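Local coordinates for flagellar protein FlgA (Thermotoga maritima, PDB 3FRN) that probably acts as a periplasmic chaperone for formation of the P-ring of the flagellar basal body, at residues L34-L38 and K98-P104. Residues are numbered along the deposited sequence; the frame is centred on the assembly and turned at random.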
# COMPACT_ATOMS: atom_id res chain seq x y z
N LEU A 34 20.50 14.63 16.44
CA LEU A 34 19.56 14.62 15.33
C LEU A 34 18.59 13.44 15.48
O LEU A 34 17.38 13.62 15.43
CB LEU A 34 20.31 14.54 14.00
CG LEU A 34 19.58 14.74 12.67
CD1 LEU A 34 18.99 16.13 12.57
CD2 LEU A 34 20.55 14.52 11.53
N MET A 35 19.15 12.25 15.66
CA MET A 35 18.36 11.03 15.84
C MET A 35 19.03 10.14 16.89
O MET A 35 20.24 10.21 17.09
CB MET A 35 18.27 10.23 14.53
CG MET A 35 17.60 10.94 13.34
SD MET A 35 15.91 10.44 12.97
CE MET A 35 16.07 10.23 11.21
N ILE A 36 18.21 9.33 17.56
CA ILE A 36 18.69 8.27 18.46
C ILE A 36 18.74 6.99 17.65
O ILE A 36 17.70 6.48 17.25
CB ILE A 36 17.74 8.07 19.68
CG1 ILE A 36 17.52 9.38 20.43
CG2 ILE A 36 18.27 6.98 20.62
CD1 ILE A 36 18.80 10.03 20.93
N LEU A 37 19.93 6.47 17.40
CA LEU A 37 20.10 5.33 16.52
C LEU A 37 20.05 4.01 17.29
O LEU A 37 20.90 3.75 18.14
CB LEU A 37 21.44 5.47 15.79
CG LEU A 37 21.57 6.09 14.39
CD1 LEU A 37 20.58 7.17 14.08
CD2 LEU A 37 22.99 6.59 14.22
N LEU A 38 19.05 3.17 17.02
CA LEU A 38 18.87 1.91 17.78
C LEU A 38 19.16 0.71 16.91
O LEU A 38 18.93 0.74 15.69
CB LEU A 38 17.45 1.84 18.38
CG LEU A 38 17.05 2.87 19.44
CD1 LEU A 38 15.57 2.76 19.75
CD2 LEU A 38 17.84 2.70 20.76
N LYS A 98 11.59 10.45 12.97
CA LYS A 98 11.80 11.34 14.09
C LYS A 98 12.03 10.44 15.30
O LYS A 98 11.41 9.39 15.41
CB LYS A 98 10.55 12.21 14.31
CG LYS A 98 10.80 13.72 14.36
CD LYS A 98 9.52 14.52 14.62
CE LYS A 98 8.61 14.66 13.38
NZ LYS A 98 7.70 13.48 13.14
N THR A 99 12.96 10.81 16.18
CA THR A 99 13.04 10.19 17.51
C THR A 99 12.99 11.23 18.62
O THR A 99 13.45 12.35 18.44
CB THR A 99 14.34 9.40 17.69
OG1 THR A 99 15.45 10.30 17.67
CG2 THR A 99 14.50 8.39 16.59
N PHE A 100 12.44 10.85 19.77
CA PHE A 100 12.48 11.66 20.99
C PHE A 100 12.98 10.82 22.16
O PHE A 100 12.74 9.62 22.20
CB PHE A 100 11.10 12.22 21.32
CG PHE A 100 10.36 12.74 20.13
CD1 PHE A 100 9.43 11.94 19.47
CD2 PHE A 100 10.60 14.03 19.66
CE1 PHE A 100 8.74 12.42 18.37
CE2 PHE A 100 9.92 14.51 18.55
CZ PHE A 100 8.98 13.71 17.91
N GLY A 101 13.65 11.47 23.10
CA GLY A 101 14.17 10.80 24.30
C GLY A 101 15.68 10.87 24.45
O GLY A 101 16.32 11.81 23.98
N THR A 102 16.24 9.87 25.13
CA THR A 102 17.69 9.75 25.26
C THR A 102 18.16 8.40 24.75
O THR A 102 17.38 7.45 24.66
CB THR A 102 18.16 9.96 26.73
OG1 THR A 102 17.11 9.60 27.64
CG2 THR A 102 18.52 11.41 26.95
N LEU A 103 19.44 8.31 24.38
CA LEU A 103 20.03 7.02 24.05
C LEU A 103 20.08 6.18 25.32
O LEU A 103 20.63 6.61 26.34
CB LEU A 103 21.43 7.21 23.45
CG LEU A 103 22.26 5.94 23.20
CD1 LEU A 103 21.73 5.15 22.00
CD2 LEU A 103 23.72 6.30 23.01
N PRO A 104 19.45 4.99 25.29
CA PRO A 104 19.50 4.08 26.43
C PRO A 104 20.87 3.41 26.59
O PRO A 104 21.64 3.34 25.64
CB PRO A 104 18.42 3.05 26.11
CG PRO A 104 18.28 3.08 24.64
CD PRO A 104 18.61 4.47 24.20
O HOH W 1 14.75 13.16 15.92
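I36 is the apolar centre of this contact. Its CA-CB bond points at residues 98-104, and its side chain fits into the bend where the chain leaves strand 93-101. I36 CG2 lies 3.9 Å from L103 CA, 4.2 Å from L103 CD1 and 4.4 Å from P104 CD. L38 extends the apolar patch, with its CD2 3.9 Å from P104 CG. At G101 the backbone has phi 120° and psi -153°, angles at which a CB would clash with the preceding carbonyl oxygen.

The polar edge lies at T99. The I36 backbone N donates a hydrogen bond to T99 OG1 (2.9 Å). Beside it, a water donates to L34 O (2.7 Å) and accepts from T99 N (3.0 Å). The two strand axes cross at 85°, so a side chain and a water link the backbones, without sheet pairing.

Each strand has its own sheet partner: 35-37 pairs with 16-18, and 93-101 with 132-148. The contact therefore joins the FlgA N-terminal region to the edge of the HotDog-like sheet. Y43 of strand 42-45 touches M35, L37 and T99, L49 of helix 47-53 touches M35 and K98, and L135 of strand 132-148 touches L38 and T99.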